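Local coordinates for probable adhesion protein (Pseudomonas aeruginosa PAO1, PDB 6R3Z) that binds divalent metal ions, ferrous iron among them, as the solute-binding protein of a transport system, probably handing them on for uptake, at residues R6-T12 and T55-L61; Y19-I23 and Q122-A127; V31-P35 and D49-I53. One frame throughout, in Å; residues are numbered along the deposited sequence.

Interaction 1 of 3, residues R6-T12 and T55-L61; sequences RLRIGIT and TLDVVVL
Strands 8-11 and 58-61 run extended and parallel, axes 4.5 Å apart at closest and inclined by 29°; the chain bends at Thr55, Asp57 and Thr12. Ile9 pairs with Val58 and Gly10 with Val59; Gly10 N donates to Val58 O (2.8 Å) and Val60 N to Gly10 O (2.9 Å). Gly10 is the hollow: Leu56 CD1 sits 3.7 Å from Gly10 CA, so close that a CB would clash. On the other face Ile9, chi1 m, wedges between two valines, CG1 to Val58 CG1 and CG2 to Val60 CG2, both 3.8 Å. Just ahead of strand 58-61, Asp57 (chi1 m) accepts at OD2 from Arg8 N (2.7 Å) while Asp57 N reaches Arg8 O (2.8 Å). Arg8 curls over Thr55, NE to Thr55 O and NH1 to Thr55 OG1, each 2.9 Å. This is the central pair of a parallel alpha/beta sheet (order 2-1-3-4), Thr12's side chain about 11 Å from the bound nickel. Strands 29-32 and 84-86 flank it; helix 116-133 covers Ile9, Val58 and Val60, helix 68-76 Val59.

Interaction 2 of 3, residues Y19-I23 and Q122-A127; sequences YVSNI and QVNTIA
Segments 19-23 and 122-127, parts of helices 14-24 and 116-133, cross at -58° with axes 10.0 Å apart at closest, with regular helical backbone in both and no hydrogen bond between them. Gln122, at the start of the second segment, brings NE2 to 3.9 Å from Tyr19 OH, but its OE1 bonds to Tyr16 and the Tyr19 hydroxyl to Ser119. Val123 (chi1 t) comes next, opposite Tyr19 (chi1 m, chi2 -15°) with their CA atoms 5.9 Å apart: its CG2 lies 3.6 Å from Tyr19 CG, its CG1 4.0 Å from Ile23 CG1, and its carbonyl O 3.4 Å from CD1 of Ile23 (m, t). One turn on, Ile126 (m, t) points into the gap between Tyr19, Val20 and Ile23. Its CD1 meets the edge of the Tyr19 ring at CD2 (3.9 Å), while its CG2 touches Ile23 CD1 (3.7 Å) and Val20 CG2 (4.0 Å). Ala127 ends the run, its small CB 3.8 Å from Ile23 CG2, allowing the CA atoms to come within 6.2 Å. Both helices cover the same face of the sheet, Val20 on Ile9 and Ile11, Ile126 on Val60, and helix 138-160 packs against Ile23, Val123 and Ala127.

Interaction 3 of 3, residues V31-P35 and D49-I53; sequences VPLIP and DIKRI
Arg52 reaches from helix 47-53 across the exit of strand 29-32, its aliphatic CD 4.4 Å from Val31 CG1 and its guanidinium near the carbonyls of Pro32 and Leu33 and the ring of Pro35. The side chain (chi1 -88°, chi2 -150°, chi3 m) bends back along its own helix, so that NH2 forms a salt bridge with Asp49 OD1 at 2.8 Å; Pro35 CD lies at the edge of the guanidinium, 4.2 Å from NH2. No hydrogen bond joins the two segments. Arg52 NE stays 3.8 Å from Pro32 O, and Arg52 NH2 is equally far from Leu33 O, a buried carbonyl without a polar partner in the model. Asp49, chi1 m, lies nearest Leu33 in the backbone register, their CA atoms 6.2 Å apart, with its CB 3.3 Å from Leu33 O and its OD2 3.7 Å from Pro35 CD. This is the point where a strand of a parallel alpha/beta sheet ends: residues 31-32 are still extended, Leu33 turns into a helical-type conformation (phi/psi -74/-30), and Ile34 and Pro35 are extended again as the chain leaves the sheet. Toward the C-terminal end of the helical segment, at Ile53, the contact becomes apolar. Leu33, with an off-well chi1 of -105° and chi2 p, brings CD2 to 4.0 Å from Ile53 CD1; helix 68-76 adjoins both, through Ala70 and Met73 respectively. The other carboxylate oxygen, Asp49 OD2, is held by Arg46 and Tyr43.

Interaction 2 is wholly buried core; interaction 1 is buried along its strands but reaches the surface at the 6-8 and 55-57 end. The two share one hydrophobic layer, where Ile126 CD1 meets Val60 CG1 at 3.8 Å. Interaction 3 is only partly buried. It touches interaction 1 through the same sheet, with Ile9 O 2.8 Å from Val31 N and Ile11 O 2.9 Å from Leu33 N, but does not touch interaction 2, about 7 Å away at the nearest atoms. Chemistry follows place: backbone hydrogen bonds, with Arg8 and Asp57 side-chain bonds at the outer end, in interaction 1; apolar side chains in interaction 2; apolar contact beside a salt bridge inside one helix in interaction 3.

Interaction 1 of 3, residues R6-T12 and T55-L61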
loop_
_atom_site.group_PDB
_atom_site.type_symbol
_atom_site.label_atom_id
_atom_site.label_comp_id
_atom_site.label_asym_id
_atom_site.label_seq_id
_atom_site.Cartn_x
_atom_site.Cartn_y
_atom_site.Cartn_z
ATOM N N ARG A 6 -10.831 24.710 10.459
ATOM C CA ARG A 6 -11.001 23.268 10.242
ATOM C C ARG A 6 -9.826 22.897 9.342
ATOM O O ARG A 6 -9.679 23.493 8.264
ATOM C CB ARG A 6 -12.349 22.974 9.560
ATOM C CG ARG A 6 -12.670 21.498 9.364
ATOM C CD ARG A 6 -14.111 21.260 8.930
ATOM N NE ARG A 6 -14.914 20.647 9.995
ATOM C CZ ARG A 6 -15.865 21.274 10.686
ATOM N NH1 ARG A 6 -16.533 20.636 11.637
ATOM N NH2 ARG A 6 -16.162 22.541 10.421
ATOM N N LEU A 7 -8.945 21.994 9.821
ATOM C CA LEU A 7 -7.738 21.592 9.079
ATOM C C LEU A 7 -8.030 21.068 7.678
ATOM O O LEU A 7 -8.966 20.296 7.486
ATOM C CB LEU A 7 -6.976 20.469 9.806
ATOM C CG LEU A 7 -6.050 20.766 10.979
ATOM C CD1 LEU A 7 -5.362 19.463 11.410
ATOM C CD2 LEU A 7 -4.955 21.746 10.610
ATOM N N ARG A 8 -7.186 21.431 6.712
ATOM C CA ARG A 8 -7.265 20.896 5.355
ATOM C C ARG A 8 -5.995 20.057 5.205
ATOM O O ARG A 8 -4.887 20.600 5.213
ATOM C CB ARG A 8 -7.359 22.033 4.313
ATOM C CG ARG A 8 -8.780 22.608 4.261
ATOM C CD ARG A 8 -9.022 23.711 3.225
ATOM N NE ARG A 8 -8.559 23.365 1.874
ATOM C CZ ARG A 8 -9.248 22.643 0.991
ATOM N NH1 ARG A 8 -8.747 22.405 -0.215
ATOM N NH2 ARG A 8 -10.441 22.156 1.307
ATOM N N ILE A 9 -6.164 18.735 5.155
ATOM C CA ILE A 9 -5.078 17.738 5.128
ATOM C C ILE A 9 -4.910 17.081 3.754
ATOM O O ILE A 9 -5.803 16.371 3.284
ATOM C CB ILE A 9 -5.373 16.640 6.190
ATOM C CG1 ILE A 9 -5.687 17.232 7.570
ATOM C CG2 ILE A 9 -4.229 15.592 6.254
ATOM C CD1 ILE A 9 -6.519 16.220 8.450
ATOM N N GLY A 10 -3.730 17.223 3.182
ATOM C CA GLY A 10 -3.430 16.581 1.917
ATOM C C GLY A 10 -2.951 15.161 2.118
ATOM O O GLY A 10 -2.297 14.854 3.117
ATOM N N ILE A 11 -3.327 14.273 1.194
ATOM C CA ILE A 11 -2.918 12.871 1.152
ATOM C C ILE A 11 -2.397 12.551 -0.246
ATOM O O ILE A 11 -2.735 13.264 -1.204
ATOM C CB ILE A 11 -3.996 11.873 1.637
ATOM C CG1 ILE A 11 -5.245 11.858 0.704
ATOM C CG2 ILE A 11 -4.352 12.120 3.109
ATOM C CD1 ILE A 11 -5.118 10.892 -0.540
ATOM N N THR A 12 -1.647 11.446 -0.387
ATOM C CA THR A 12 -1.016 11.141 -1.674
ATOM C C THR A 12 -1.510 9.863 -2.346
ATOM O O THR A 12 -1.554 9.810 -3.578
ATOM C CB THR A 12 0.517 11.109 -1.513
ATOM O OG1 THR A 12 0.863 9.990 -0.702
ATOM C CG2 THR A 12 1.083 12.393 -0.891
ATOM N N THR A 55 -3.937 25.681 -0.639
ATOM C CA THR A 55 -5.152 25.750 0.186
ATOM C C THR A 55 -5.095 24.786 1.408
ATOM O O THR A 55 -6.045 24.732 2.198
ATOM C CB THR A 55 -6.421 25.511 -0.679
ATOM O OG1 THR A 55 -6.543 24.119 -0.992
ATOM C CG2 THR A 55 -6.441 26.352 -1.973
ATOM N N LEU A 56 -3.989 24.041 1.557
ATOM C CA LEU A 56 -3.818 23.047 2.629
ATOM C C LEU A 56 -3.070 23.558 3.847
ATOM O O LEU A 56 -2.336 24.540 3.753
ATOM C CB LEU A 56 -3.124 21.774 2.088
ATOM C CG LEU A 56 -3.679 21.140 0.810
ATOM C CD1 LEU A 56 -2.847 19.950 0.396
ATOM C CD2 LEU A 56 -5.111 20.734 0.978
ATOM N N ASP A 57 -3.246 22.862 4.995
ATOM C CA ASP A 57 -2.571 23.176 6.250
ATOM C C ASP A 57 -1.442 22.206 6.559
ATOM O O ASP A 57 -0.578 22.519 7.380
ATOM C CB ASP A 57 -3.570 23.152 7.417
ATOM C CG ASP A 57 -4.664 24.163 7.211
ATOM O OD1 ASP A 57 -4.344 25.374 7.101
ATOM O OD2 ASP A 57 -5.826 23.749 7.094
ATOM N N VAL A 58 -1.513 20.995 5.990
ATOM C CA VAL A 58 -0.564 19.905 6.235
ATOM C C VAL A 58 -0.692 18.851 5.149
ATOM O O VAL A 58 -1.794 18.656 4.612
ATOM C CB VAL A 58 -0.737 19.284 7.667
ATOM C CG1 VAL A 58 -2.146 18.706 7.884
ATOM C CG2 VAL A 58 0.340 18.232 7.980
ATOM N N VAL A 59 0.424 18.167 4.831
ATOM C CA VAL A 59 0.397 17.049 3.886
ATOM C C VAL A 59 0.934 15.798 4.604
ATOM O O VAL A 59 2.020 15.843 5.173
ATOM C CB VAL A 59 1.186 17.307 2.556
ATOM C CG1 VAL A 59 1.100 16.099 1.623
ATOM C CG2 VAL A 59 0.695 18.569 1.834
ATOM N N VAL A 60 0.178 14.695 4.546
ATOM C CA VAL A 60 0.577 13.397 5.075
ATOM C C VAL A 60 1.333 12.681 3.944
ATOM O O VAL A 60 0.825 12.590 2.817
ATOM C CB VAL A 60 -0.637 12.568 5.573
ATOM C CG1 VAL A 60 -0.234 11.121 5.912
ATOM C CG2 VAL A 60 -1.272 13.244 6.793
ATOM N N LEU A 61 2.543 12.190 4.253
ATOM C CA LEU A 61 3.395 11.508 3.274
ATOM C C LEU A 61 3.753 10.086 3.671
ATOM O O LEU A 61 3.996 9.791 4.844
ATOM C CB LEU A 61 4.731 12.259 3.090
ATOM C CG LEU A 61 4.742 13.670 2.488
ATOM C CD1 LEU A 61 6.176 14.161 2.310
ATOM C CD2 LEU A 61 4.037 13.714 1.148
HETATM O O HOH W 1 -7.787 25.491 7.363
HETATM O O HOH W 2 -0.482 10.370 1.893
#

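Interaction 2 of 3, residues Y19-I23 and Q122-A127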
loop_
_atom_site.group_PDB
_atom_site.type_symbol
_atom_site.label_atom_id
_atom_site.label_comp_id
_atom_site.label_asym_id
_atom_site.label_seq_id
_atom_site.Cartn_x
_atom_site.Cartn_y
_atom_site.Cartn_z
ATOM N N TYR A 19 -6.768 6.116 5.949
ATOM C CA TYR A 19 -6.247 6.338 7.301
ATOM C C TYR A 19 -6.746 7.684 7.829
ATOM O O TYR A 19 -7.342 7.720 8.891
ATOM C CB TYR A 19 -4.715 6.376 7.346
ATOM C CG TYR A 19 -3.926 5.169 6.879
ATOM C CD1 TYR A 19 -4.535 3.924 6.705
ATOM C CD2 TYR A 19 -2.563 5.274 6.601
ATOM C CE1 TYR A 19 -3.797 2.815 6.261
ATOM C CE2 TYR A 19 -1.830 4.188 6.130
ATOM C CZ TYR A 19 -2.440 2.958 5.987
ATOM O OH TYR A 19 -1.658 1.926 5.515
ATOM N N VAL A 20 -6.473 8.793 7.093
ATOM C CA VAL A 20 -6.797 10.141 7.579
ATOM C C VAL A 20 -8.321 10.321 7.788
ATOM O O VAL A 20 -8.724 10.813 8.849
ATOM C CB VAL A 20 -6.143 11.236 6.688
ATOM C CG1 VAL A 20 -6.574 12.636 7.118
ATOM C CG2 VAL A 20 -4.604 11.110 6.731
ATOM N N SER A 21 -9.158 9.874 6.825
ATOM C CA SER A 21 -10.629 9.980 6.957
ATOM C C SER A 21 -11.128 9.273 8.237
ATOM O O SER A 21 -11.956 9.819 8.961
ATOM C CB SER A 21 -11.321 9.371 5.736
ATOM O OG SER A 21 -10.975 10.106 4.578
ATOM N N ASN A 22 -10.599 8.070 8.524
ATOM C CA ASN A 22 -11.000 7.335 9.733
ATOM C C ASN A 22 -10.515 8.012 11.013
ATOM O O ASN A 22 -11.231 7.989 12.014
ATOM C CB ASN A 22 -10.589 5.880 9.655
ATOM C CG ASN A 22 -11.630 5.095 8.899
ATOM O OD1 ASN A 22 -12.664 4.714 9.467
ATOM N ND2 ASN A 22 -11.397 4.848 7.599
ATOM N N ILE A 23 -9.337 8.657 10.962
ATOM C CA ILE A 23 -8.794 9.387 12.102
ATOM C C ILE A 23 -9.620 10.680 12.386
ATOM O O ILE A 23 -9.936 10.940 13.533
ATOM C CB ILE A 23 -7.297 9.727 11.908
ATOM C CG1 ILE A 23 -6.410 8.443 11.877
ATOM C CG2 ILE A 23 -6.801 10.700 13.001
ATOM C CD1 ILE A 23 -5.039 8.655 11.251
ATOM N N GLN A 122 1.302 3.562 11.349
ATOM C CA GLN A 122 1.140 4.802 10.560
ATOM C C GLN A 122 -0.086 5.588 11.031
ATOM O O GLN A 122 0.006 6.802 11.218
ATOM C CB GLN A 122 1.057 4.493 9.063
ATOM C CG GLN A 122 2.371 3.943 8.532
ATOM C CD GLN A 122 2.287 3.608 7.080
ATOM O OE1 GLN A 122 2.433 4.482 6.233
ATOM N NE2 GLN A 122 2.060 2.339 6.768
ATOM N N VAL A 123 -1.210 4.888 11.264
ATOM C CA VAL A 123 -2.461 5.504 11.729
ATOM C C VAL A 123 -2.207 6.214 13.072
ATOM O O VAL A 123 -2.591 7.384 13.222
ATOM C CB VAL A 123 -3.616 4.468 11.788
ATOM C CG1 VAL A 123 -4.766 4.939 12.683
ATOM C CG2 VAL A 123 -4.126 4.168 10.376
ATOM N N ASN A 124 -1.514 5.531 14.013
ATOM C CA ASN A 124 -1.217 6.112 15.327
ATOM C C ASN A 124 -0.296 7.329 15.228
ATOM O O ASN A 124 -0.540 8.334 15.898
ATOM C CB ASN A 124 -0.689 5.049 16.290
ATOM C CG ASN A 124 -1.749 4.038 16.672
ATOM O OD1 ASN A 124 -2.946 4.345 16.741
ATOM N ND2 ASN A 124 -1.330 2.824 16.981
ATOM N N THR A 125 0.696 7.279 14.322
ATOM C CA THR A 125 1.630 8.393 14.099
ATOM C C THR A 125 0.886 9.594 13.517
ATOM O O THR A 125 1.049 10.721 14.007
ATOM C CB THR A 125 2.805 7.935 13.231
ATOM O OG1 THR A 125 3.575 6.994 13.993
ATOM C CG2 THR A 125 3.721 9.092 12.819
ATOM N N ILE A 126 0.049 9.343 12.476
ATOM C CA ILE A 126 -0.738 10.406 11.859
ATOM C C ILE A 126 -1.647 11.090 12.907
ATOM O O ILE A 126 -1.636 12.317 13.003
ATOM C CB ILE A 126 -1.513 9.889 10.609
ATOM C CG1 ILE A 126 -0.524 9.427 9.495
ATOM C CG2 ILE A 126 -2.451 10.972 10.057
ATOM C CD1 ILE A 126 -1.118 8.418 8.474
ATOM N N ALA A 127 -2.393 10.303 13.706
ATOM C CA ALA A 127 -3.312 10.839 14.719
ATOM C C ALA A 127 -2.586 11.714 15.753
ATOM O O ALA A 127 -3.098 12.770 16.121
ATOM C CB ALA A 127 -4.052 9.707 15.425
#

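Interaction 3 of 3, residues V31-P35 and D49-I53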
loop_
_atom_site.group_PDB
_atom_site.type_symbol
_atom_site.label_atom_id
_atom_site.label_comp_id
_atom_site.label_asym_id
_atom_site.label_seq_id
_atom_site.Cartn_x
_atom_site.Cartn_y
_atom_site.Cartn_z
ATOM N N VAL A 31 -7.920 15.990 1.571
ATOM C CA VAL A 31 -7.781 16.441 0.188
ATOM C C VAL A 31 -6.744 15.624 -0.580
ATOM O O VAL A 31 -5.556 15.791 -0.324
ATOM C CB VAL A 31 -7.479 17.977 0.104
ATOM C CG1 VAL A 31 -7.506 18.474 -1.344
ATOM C CG2 VAL A 31 -8.419 18.807 0.984
ATOM N N PRO A 32 -7.141 14.799 -1.577
ATOM C CA PRO A 32 -6.133 14.071 -2.370
ATOM C C PRO A 32 -5.320 15.049 -3.214
ATOM O O PRO A 32 -5.880 16.008 -3.770
ATOM C CB PRO A 32 -6.972 13.151 -3.266
ATOM C CG PRO A 32 -8.328 13.106 -2.605
ATOM C CD PRO A 32 -8.500 14.477 -2.042
ATOM N N LEU A 33 -3.999 14.831 -3.257
ATOM C CA LEU A 33 -3.097 15.688 -4.024
ATOM C C LEU A 33 -3.226 15.430 -5.506
ATOM O O LEU A 33 -2.953 16.327 -6.316
ATOM C CB LEU A 33 -1.652 15.493 -3.579
ATOM C CG LEU A 33 -1.068 16.616 -2.710
ATOM C CD1 LEU A 33 -1.790 16.707 -1.351
ATOM C CD2 LEU A 33 0.424 16.375 -2.460
ATOM N N ILE A 34 -3.574 14.193 -5.866
ATOM C CA ILE A 34 -3.714 13.813 -7.282
ATOM C C ILE A 34 -5.104 13.196 -7.529
ATOM O O ILE A 34 -5.653 12.567 -6.615
ATOM C CB ILE A 34 -2.523 12.941 -7.802
ATOM C CG1 ILE A 34 -2.588 11.469 -7.336
ATOM C CG2 ILE A 34 -1.173 13.581 -7.440
ATOM C CD1 ILE A 34 -1.448 10.523 -7.924
ATOM N N PRO A 35 -5.697 13.367 -8.731
ATOM C CA PRO A 35 -7.050 12.820 -8.963
ATOM C C PRO A 35 -7.113 11.293 -8.919
ATOM O O PRO A 35 -6.103 10.602 -9.094
ATOM C CB PRO A 35 -7.415 13.336 -10.364
ATOM C CG PRO A 35 -6.498 14.478 -10.613
ATOM C CD PRO A 35 -5.224 14.135 -9.905
ATOM N N ASP A 49 -2.793 20.513 -9.887
ATOM C CA ASP A 49 -2.613 19.797 -8.618
ATOM C C ASP A 49 -1.667 20.513 -7.669
ATOM O O ASP A 49 -1.926 20.548 -6.466
ATOM C CB ASP A 49 -2.196 18.345 -8.868
ATOM C CG ASP A 49 -3.146 17.569 -9.775
ATOM O OD1 ASP A 49 -4.360 17.870 -9.764
ATOM O OD2 ASP A 49 -2.669 16.698 -10.524
ATOM N N ILE A 50 -0.602 21.130 -8.209
ATOM C CA ILE A 50 0.344 21.924 -7.420
ATOM C C ILE A 50 -0.387 23.125 -6.799
ATOM O O ILE A 50 -0.157 23.438 -5.625
ATOM C CB ILE A 50 1.571 22.333 -8.280
ATOM C CG1 ILE A 50 2.402 21.085 -8.656
ATOM C CG2 ILE A 50 2.439 23.392 -7.569
ATOM C CD1 ILE A 50 3.391 21.285 -9.830
ATOM N N LYS A 51 -1.312 23.753 -7.573
ATOM C CA LYS A 51 -2.107 24.906 -7.117
ATOM C C LYS A 51 -2.875 24.571 -5.834
ATOM O O LYS A 51 -2.921 25.402 -4.931
ATOM C CB LYS A 51 -3.078 25.381 -8.224
ATOM C CG LYS A 51 -3.855 26.657 -7.891
ATOM C CD LYS A 51 -2.976 27.911 -7.790
ATOM C CE LYS A 51 -3.759 29.138 -7.384
ATOM N NZ LYS A 51 -4.734 29.556 -8.429
ATOM N N ARG A 52 -3.438 23.347 -5.758
ATOM C CA ARG A 52 -4.249 22.849 -4.629
ATOM C C ARG A 52 -3.537 22.855 -3.280
ATOM O O ARG A 52 -4.181 23.063 -2.245
ATOM C CB ARG A 52 -4.763 21.442 -4.932
ATOM C CG ARG A 52 -6.083 21.456 -5.669
ATOM C CD ARG A 52 -6.915 20.229 -5.339
ATOM N NE ARG A 52 -6.422 19.030 -6.020
ATOM C CZ ARG A 52 -6.755 18.678 -7.260
ATOM N NH1 ARG A 52 -7.579 19.435 -7.976
ATOM N NH2 ARG A 52 -6.270 17.566 -7.790
ATOM N N ILE A 53 -2.211 22.636 -3.291
ATOM C CA ILE A 53 -1.378 22.605 -2.080
ATOM C C ILE A 53 -1.461 23.944 -1.313
ATOM O O ILE A 53 -1.504 23.933 -0.083
ATOM C CB ILE A 53 0.069 22.136 -2.404
ATOM C CG1 ILE A 53 0.042 20.654 -2.844
ATOM C CG2 ILE A 53 1.027 22.336 -1.210
ATOM C CD1 ILE A 53 1.284 20.126 -3.508
#